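Local coordinates for protein probable CoA-transferase alpha subunit (Rhodococcus jostii, PDB 6COJ) that binds a coenzyme A thioester with a spirolactone acyl group and is probably the alpha subunit of a CoA-transferase-family enzyme, at residues Leu177-Asp188 against Ala210-Val221; Leu131-Leu140 against Glu167-Leu175. The protein carries 1 engineered substitution. All coordinates share one frame; numbering follows the deposited sequence. Where two conformers were deposited one is given.

Interaction 1 (Leu177-Asp188 against Ala210-Val221); sequences LDAALVHLNLGD and AEKRFVSVERVV
H183 uses both nitrogens of its ring edge to grip the neighbouring segment: ND1 is hydrogen-bonded to S216 OG at 2.7 Å, and NE2 donates to E218 OE1, also at 2.7 Å. With CG anti to the backbone N (chi1 -175°), the imidazole reaches along the sheet toward these partners. E218 CD lies at the ring edge, near its plane, while the carboxylate plane is turned 77° from that of the imidazole, and NE2 meets OE1 from the anti side; Y261 OH holds the same oxygen and the backbone N of N250 holds OE2.

Backbone bonds join the parallel strands in register. A180, V182 and L184 each give and take one, as in F214 N to A180 O at 3.0 Å, while A179 and L181 use their backbones toward the strand 35-38. The two strands, linked through helix 203-208, form a beta-alpha-beta crossover of the Rossmann-like parallel sheet. Past N185 and L186, which bulge against A194 of strand 193-194, a single further bridge forms, V221 N giving to G187 O at 2.9 Å.

Among apolar contacts, A210 CB sits 3.7 Å from A180 CB and also touches L177 CB. On the same face V182 CG2 meets V215 CG2 at 3.8 Å, under helix 203-208, whose C207 touches V182. On the face of H183, L181 CD2 lies against F214 CB (4.1 Å). The L186 and V221 side chains cross at about a right angle, CD1 to CG1 3.7 Å.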
# COMPACT_ATOMS: atom_id res chain seq x y z
N LEU A 177 -16.94 7.04 2.76
CA LEU A 177 -17.82 7.40 1.66
C LEU A 177 -19.13 6.63 1.73
O LEU A 177 -19.14 5.42 2.02
CB LEU A 177 -17.15 7.07 0.33
CG LEU A 177 -15.70 7.51 0.16
CD1 LEU A 177 -15.09 6.93 -1.11
CD2 LEU A 177 -15.61 9.03 0.16
N ASP A 178 -20.24 7.31 1.42
CA ASP A 178 -21.48 6.58 1.23
C ASP A 178 -21.42 5.75 -0.04
O ASP A 178 -21.97 4.64 -0.09
CB ASP A 178 -22.67 7.54 1.19
CG ASP A 178 -22.85 8.27 2.50
OD1 ASP A 178 -22.89 7.60 3.55
OD2 ASP A 178 -22.92 9.52 2.47
N ALA A 179 -20.78 6.28 -1.08
CA ALA A 179 -20.71 5.56 -2.35
C ALA A 179 -19.41 5.89 -3.06
O ALA A 179 -18.78 6.92 -2.82
CB ALA A 179 -21.91 5.90 -3.25
N ALA A 180 -18.99 4.97 -3.93
CA ALA A 180 -17.87 5.18 -4.83
C ALA A 180 -18.31 4.88 -6.25
O ALA A 180 -19.06 3.92 -6.48
CB ALA A 180 -16.67 4.28 -4.48
N LEU A 181 -17.86 5.70 -7.19
CA LEU A 181 -18.08 5.51 -8.62
C LEU A 181 -16.70 5.42 -9.27
O LEU A 181 -15.90 6.35 -9.15
CB LEU A 181 -18.85 6.70 -9.22
CG LEU A 181 -20.15 7.10 -8.52
CD1 LEU A 181 -20.69 8.38 -9.15
CD2 LEU A 181 -21.17 5.99 -8.61
N VAL A 182 -16.42 4.29 -9.93
CA VAL A 182 -15.13 4.09 -10.58
C VAL A 182 -15.37 3.45 -11.94
O VAL A 182 -16.39 2.79 -12.17
CB VAL A 182 -14.16 3.21 -9.74
CG1 VAL A 182 -13.89 3.85 -8.36
CG2 VAL A 182 -14.70 1.79 -9.58
N HIS A 183 -14.42 3.65 -12.86
CA HIS A 183 -14.47 3.07 -14.20
C HIS A 183 -13.19 2.29 -14.46
O HIS A 183 -12.09 2.82 -14.27
CB HIS A 183 -14.59 4.16 -15.27
CG HIS A 183 -14.77 3.62 -16.65
ND1 HIS A 183 -15.99 3.17 -17.11
CD2 HIS A 183 -13.89 3.43 -17.66
CE1 HIS A 183 -15.85 2.74 -18.36
NE2 HIS A 183 -14.59 2.90 -18.72
N LEU A 184 -13.34 1.06 -14.93
CA LEU A 184 -12.20 0.19 -15.20
C LEU A 184 -12.32 -0.42 -16.60
O LEU A 184 -13.34 -0.27 -17.29
CB LEU A 184 -12.05 -0.90 -14.12
CG LEU A 184 -11.46 -0.33 -12.83
CD1 LEU A 184 -11.64 -1.29 -11.67
CD2 LEU A 184 -9.97 -0.00 -13.01
N ASN A 185 -11.27 -1.09 -17.03
CA ASN A 185 -11.23 -1.54 -18.42
C ASN A 185 -11.99 -2.83 -18.66
O ASN A 185 -12.51 -3.05 -19.76
CB ASN A 185 -9.79 -1.63 -18.92
CG ASN A 185 -9.09 -0.29 -18.87
OD1 ASN A 185 -9.11 0.49 -19.84
ND2 ASN A 185 -8.47 -0.00 -17.74
N LEU A 186 -12.03 -3.73 -17.68
CA LEU A 186 -12.57 -5.05 -17.90
C LEU A 186 -13.09 -5.56 -16.56
O LEU A 186 -12.48 -5.30 -15.52
CB LEU A 186 -11.46 -5.99 -18.39
CG LEU A 186 -11.86 -7.25 -19.14
CD1 LEU A 186 -12.65 -6.89 -20.39
CD2 LEU A 186 -10.60 -7.99 -19.50
N GLY A 187 -14.18 -6.30 -16.59
CA GLY A 187 -14.70 -6.87 -15.36
C GLY A 187 -15.70 -7.96 -15.65
O GLY A 187 -16.18 -8.10 -16.78
N ASP A 188 -16.04 -8.72 -14.61
CA ASP A 188 -17.06 -9.75 -14.70
C ASP A 188 -18.35 -9.27 -14.02
O ASP A 188 -18.41 -8.17 -13.45
CB ASP A 188 -16.50 -11.11 -14.24
CG ASP A 188 -16.35 -11.24 -12.72
OD1 ASP A 188 -16.86 -10.39 -11.95
OD2 ASP A 188 -15.63 -12.19 -12.31
N ALA A 210 -15.86 2.88 0.78
CA ALA A 210 -17.26 3.23 0.54
C ALA A 210 -18.20 2.12 0.99
O ALA A 210 -17.85 0.94 1.06
CB ALA A 210 -17.50 3.50 -0.95
N GLU A 211 -19.45 2.53 1.23
CA GLU A 211 -20.52 1.58 1.56
C GLU A 211 -21.12 0.94 0.31
O GLU A 211 -21.27 -0.28 0.25
CB GLU A 211 -21.61 2.32 2.33
CG GLU A 211 -22.77 1.46 2.77
CD GLU A 211 -22.41 0.50 3.89
OE1 GLU A 211 -23.14 -0.50 4.07
OE2 GLU A 211 -21.39 0.76 4.58
N LYS A 212 -21.47 1.75 -0.69
CA LYS A 212 -22.04 1.27 -1.95
C LYS A 212 -21.06 1.55 -3.08
O LYS A 212 -20.60 2.69 -3.22
CB LYS A 212 -23.35 2.00 -2.26
CG LYS A 212 -24.44 1.87 -1.22
CD LYS A 212 -25.63 2.76 -1.61
CE LYS A 212 -26.57 3.03 -0.45
NZ LYS A 212 -27.12 1.77 0.12
N ARG A 213 -20.74 0.54 -3.88
CA ARG A 213 -19.65 0.63 -4.83
C ARG A 213 -20.15 0.27 -6.22
O ARG A 213 -20.64 -0.84 -6.44
CB ARG A 213 -18.52 -0.31 -4.42
CG ARG A 213 -17.68 0.18 -3.24
CD ARG A 213 -18.34 -0.06 -1.90
NE ARG A 213 -18.65 -1.48 -1.67
CZ ARG A 213 -17.78 -2.36 -1.18
NH1 ARG A 213 -16.56 -1.97 -0.86
NH2 ARG A 213 -18.15 -3.61 -0.99
N PHE A 214 -20.01 1.20 -7.16
CA PHE A 214 -20.43 0.98 -8.54
C PHE A 214 -19.24 1.12 -9.46
O PHE A 214 -18.54 2.13 -9.42
CB PHE A 214 -21.56 1.94 -8.90
CG PHE A 214 -22.75 1.77 -8.02
CD1 PHE A 214 -23.59 0.69 -8.18
CD2 PHE A 214 -22.93 2.62 -6.93
CE1 PHE A 214 -24.64 0.50 -7.32
CE2 PHE A 214 -23.99 2.44 -6.07
CZ PHE A 214 -24.84 1.37 -6.26
N VAL A 215 -18.98 0.08 -10.26
CA VAL A 215 -17.89 0.08 -11.23
C VAL A 215 -18.51 -0.01 -12.62
O VAL A 215 -19.30 -0.92 -12.90
CB VAL A 215 -16.87 -1.05 -11.00
CG1 VAL A 215 -17.51 -2.42 -11.04
CG2 VAL A 215 -15.75 -0.95 -12.03
N SER A 216 -18.21 0.96 -13.47
CA SER A 216 -18.49 0.82 -14.88
C SER A 216 -17.24 0.26 -15.56
O SER A 216 -16.11 0.54 -15.13
CB SER A 216 -18.95 2.14 -15.50
OG SER A 216 -18.01 3.18 -15.30
N VAL A 217 -17.43 -0.58 -16.58
CA VAL A 217 -16.31 -1.20 -17.27
C VAL A 217 -16.53 -1.08 -18.77
O VAL A 217 -17.67 -1.04 -19.25
CB VAL A 217 -16.10 -2.69 -16.89
CG1 VAL A 217 -15.71 -2.82 -15.44
CG2 VAL A 217 -17.36 -3.50 -17.19
N GLU A 218 -15.43 -1.05 -19.53
CA GLU A 218 -15.54 -1.03 -20.99
C GLU A 218 -16.28 -2.25 -21.52
O GLU A 218 -17.01 -2.16 -22.51
CB GLU A 218 -14.17 -0.93 -21.66
CG GLU A 218 -13.38 0.34 -21.41
CD GLU A 218 -14.04 1.53 -22.07
OE1 GLU A 218 -14.16 2.57 -21.39
OE2 GLU A 218 -14.49 1.42 -23.23
N ARG A 219 -16.06 -3.40 -20.90
CA ARG A 219 -16.65 -4.65 -21.36
C ARG A 219 -16.78 -5.58 -20.16
O ARG A 219 -15.87 -5.68 -19.33
CB ARG A 219 -15.76 -5.31 -22.43
CG ARG A 219 -16.34 -6.59 -23.02
CD ARG A 219 -15.38 -7.21 -24.03
NE ARG A 219 -15.04 -6.28 -25.10
CZ ARG A 219 -15.68 -6.22 -26.26
NH1 ARG A 219 -16.71 -7.03 -26.51
NH2 ARG A 219 -15.30 -5.34 -27.19
N VAL A 220 -17.91 -6.28 -20.09
CA VAL A 220 -18.13 -7.33 -19.12
C VAL A 220 -17.81 -8.66 -19.80
O VAL A 220 -18.30 -8.92 -20.91
CB VAL A 220 -19.57 -7.32 -18.59
CG1 VAL A 220 -19.82 -8.53 -17.70
CG2 VAL A 220 -19.82 -6.05 -17.81
N VAL A 221 -16.98 -9.47 -19.15
CA VAL A 221 -16.57 -10.77 -19.66
C VAL A 221 -16.75 -11.80 -18.55
O VAL A 221 -16.97 -11.45 -17.39
CB VAL A 221 -15.10 -10.75 -20.14
CG1 VAL A 221 -14.93 -9.73 -21.27
CG2 VAL A 221 -14.18 -10.42 -18.98

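Interaction 2 (Leu131-Leu140 against Glu167-Leu175); sequences LPFLPIRAGL and ETLIAMPAL
L131 O lies 3.2 Å from A174 CB, where the two segments first meet. Next, P132 O accepts A174 N at 3.1 Å, the donor standing 58° above the carbonyl plane. F133 sets its CB over M172 O; chi1 of 74° places CG between backbone N and carbonyl carbon, and from there CD2 reaches A171 CB at 3.9 Å. L134 exchanges two backbone bonds with M172, a hydrogen-bonded pair of an antiparallel sheet, its O taking M172 N at 2.9 Å. P135 falls opposite A171 in a non-hydrogen-bonded pair, where its missing N-H costs no bond between the strands; its ring touches L169 CD1 and packs on P135 of the second subunit.

I136 N gives a bond to I170 O, answered by a weak one from I170 N, and I136 CG2 rests on I170 CB at 3.9 Å. R137, bent at chi3, carries NH2 to a long salt bridge with E167 OE2 (3.8 Å), guanidinium and carboxylate planes 55° apart; its NH1 is bound by R130 O of the second subunit, and E167 OE1 pairs with a basic side chain of the chain of another protein. I170 CG1 then runs under the turn, 3.5 Å from A138 O, a buried carbonyl without a partner in the model. L140 also lies along I170, a contact made doubtful by its two conformers. The strands are thus held by backbone bonds and aliphatic packing, while the charged groups find their closer partners in other chains, consistent with a contact that helps build the subunit interfaces.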
# COMPACT_ATOMS: atom_id res chain seq x y z
N LEU A 131 -10.05 2.82 10.26
CA LEU A 131 -9.36 3.60 11.27
C LEU A 131 -9.87 5.04 11.26
O LEU A 131 -10.27 5.56 10.22
CB LEU A 131 -7.86 3.63 10.99
CG LEU A 131 -7.17 2.27 11.12
CD1 LEU A 131 -5.75 2.33 10.58
CD2 LEU A 131 -7.15 1.83 12.58
N PRO A 132 -9.88 5.72 12.41
CA PRO A 132 -10.39 7.10 12.44
C PRO A 132 -9.44 8.12 11.85
O PRO A 132 -9.89 9.21 11.47
CB PRO A 132 -10.61 7.36 13.94
CG PRO A 132 -9.67 6.38 14.63
CD PRO A 132 -9.60 5.17 13.75
N PHE A 133 -8.15 7.81 11.77
CA PHE A 133 -7.17 8.72 11.20
C PHE A 133 -5.94 7.91 10.84
O PHE A 133 -5.74 6.78 11.30
CB PHE A 133 -6.76 9.80 12.21
CG PHE A 133 -5.86 9.29 13.30
CD1 PHE A 133 -6.38 8.63 14.40
CD2 PHE A 133 -4.48 9.44 13.21
CE1 PHE A 133 -5.55 8.12 15.39
CE2 PHE A 133 -3.64 8.94 14.19
CZ PHE A 133 -4.18 8.28 15.29
N LEU A 134 -5.09 8.53 10.02
CA LEU A 134 -3.71 8.11 9.86
C LEU A 134 -2.83 9.35 9.93
O LEU A 134 -3.24 10.42 9.44
CB LEU A 134 -3.47 7.39 8.51
CG LEU A 134 -4.00 5.96 8.39
CD1 LEU A 134 -3.95 5.47 6.95
CD2 LEU A 134 -3.20 5.02 9.31
N PRO A 135 -1.66 9.26 10.54
CA PRO A 135 -0.78 10.43 10.63
C PRO A 135 -0.07 10.64 9.31
O PRO A 135 0.23 9.69 8.58
CB PRO A 135 0.24 10.01 11.70
CG PRO A 135 0.31 8.50 11.54
CD PRO A 135 -1.09 8.08 11.22
N ILE A 136 0.23 11.90 9.01
CA ILE A 136 0.91 12.25 7.78
C ILE A 136 1.60 13.59 7.98
O ILE A 136 1.13 14.43 8.76
CB ILE A 136 -0.07 12.25 6.57
CG1 ILE A 136 0.67 12.40 5.24
CG2 ILE A 136 -1.10 13.37 6.71
CD1 ILE A 136 -0.16 12.03 3.99
N ARG A 137 2.73 13.78 7.31
CA ARG A 137 3.45 15.04 7.40
C ARG A 137 2.80 16.10 6.51
O ARG A 137 2.67 17.26 6.92
CB ARG A 137 4.91 14.84 6.99
CG ARG A 137 5.82 15.98 7.35
CD ARG A 137 7.28 15.65 7.09
NE ARG A 137 7.52 14.22 7.18
CZ ARG A 137 8.03 13.65 8.26
NH1 ARG A 137 8.23 12.33 8.28
NH2 ARG A 137 8.32 14.40 9.32
N ALA A 138 2.39 15.71 5.30
CA ALA A 138 1.81 16.65 4.34
C ALA A 138 0.65 17.42 4.96
O ALA A 138 -0.23 16.84 5.60
CB ALA A 138 1.31 15.88 3.12
N GLY A 139 0.65 18.74 4.75
CA GLY A 139 -0.35 19.61 5.33
C GLY A 139 0.24 20.54 6.37
O GLY A 139 -0.17 21.70 6.47
N LEU A 140 1.20 20.04 7.16
CA LEU A 140 1.82 20.85 8.20
C LEU A 140 2.42 22.11 7.62
O LEU A 140 3.11 22.08 6.59
CB LEU A 140 2.93 20.06 8.90
CG LEU A 140 2.56 18.97 9.89
CD1 LEU A 140 3.85 18.28 10.29
CD2 LEU A 140 1.86 19.53 11.13
N GLU A 167 7.26 14.17 17.74
CA GLU A 167 6.72 14.72 16.51
C GLU A 167 5.22 14.90 16.62
O GLU A 167 4.52 14.01 17.10
CB GLU A 167 6.99 13.76 15.36
CG GLU A 167 8.42 13.62 14.99
CD GLU A 167 8.58 12.99 13.62
OE1 GLU A 167 9.67 12.44 13.37
OE2 GLU A 167 7.63 13.05 12.81
N THR A 168 4.73 16.03 16.13
CA THR A 168 3.31 16.28 16.00
C THR A 168 2.98 16.35 14.51
O THR A 168 3.58 17.14 13.78
CB THR A 168 2.91 17.57 16.71
OG1 THR A 168 3.16 17.43 18.11
CG2 THR A 168 1.44 17.86 16.53
N LEU A 169 2.08 15.49 14.07
CA LEU A 169 1.78 15.30 12.66
C LEU A 169 0.31 15.61 12.39
O LEU A 169 -0.50 15.71 13.31
CB LEU A 169 2.09 13.85 12.26
CG LEU A 169 3.55 13.45 12.42
CD1 LEU A 169 3.67 11.95 12.71
CD2 LEU A 169 4.31 13.83 11.17
N ILE A 170 -0.04 15.78 11.12
CA ILE A 170 -1.45 15.88 10.75
C ILE A 170 -2.12 14.54 11.05
O ILE A 170 -1.60 13.48 10.68
CB ILE A 170 -1.59 16.22 9.26
CG1 ILE A 170 -0.91 17.54 8.92
CG2 ILE A 170 -3.06 16.22 8.85
CD1 ILE A 170 -1.55 18.77 9.57
N ALA A 171 -3.26 14.57 11.71
CA ALA A 171 -4.11 13.39 11.83
C ALA A 171 -5.10 13.46 10.68
O ALA A 171 -6.13 14.14 10.77
CB ALA A 171 -4.83 13.37 13.18
N MET A 172 -4.79 12.81 9.57
CA MET A 172 -5.73 12.84 8.45
C MET A 172 -6.95 12.00 8.81
O MET A 172 -6.81 10.80 9.04
CB MET A 172 -5.05 12.27 7.21
CG MET A 172 -6.00 12.21 6.02
SD MET A 172 -6.52 13.85 5.51
CE MET A 172 -7.92 13.38 4.51
N PRO A 173 -8.14 12.58 8.89
CA PRO A 173 -9.32 11.78 9.21
C PRO A 173 -9.68 10.84 8.06
O PRO A 173 -9.39 11.11 6.89
CB PRO A 173 -10.42 12.83 9.41
CG PRO A 173 -10.00 13.95 8.48
CD PRO A 173 -8.49 13.99 8.61
N ALA A 174 -10.33 9.74 8.42
CA ALA A 174 -10.81 8.82 7.40
C ALA A 174 -11.78 9.52 6.45
O ALA A 174 -12.67 10.26 6.88
CB ALA A 174 -11.51 7.64 8.06
N LEU A 175 -11.60 9.27 5.16
CA LEU A 175 -12.54 9.74 4.14
C LEU A 175 -13.57 8.64 3.85
O LEU A 175 -13.56 7.99 2.80
CB LEU A 175 -11.79 10.18 2.89
CG LEU A 175 -10.88 11.40 3.06
CD1 LEU A 175 -9.99 11.60 1.85
CD2 LEU A 175 -11.71 12.66 3.34

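In the fold
Following the chain from the N terminus, interaction 2 comes first: residues 131-140 lead through helix 144-148 and strand 153-156 before 167-175 returns to close the excursion, placing strand 168-173 at the centre of a small three-stranded antiparallel sheet. The chain then passes almost at once into 177-188, and interaction 1 closes its own loop at 210-221, after strand 193-194 and helix 203-208. The two loops are therefore in series, neither nested nor crossed, and the centres of the two contacts lie about 28 Å apart. Interaction 1 joins neighbouring strands inside the main parallel sheet, whereas interaction 2 belongs to the outlying sheet that meets other subunits; the short link between 175 and 177 connects both.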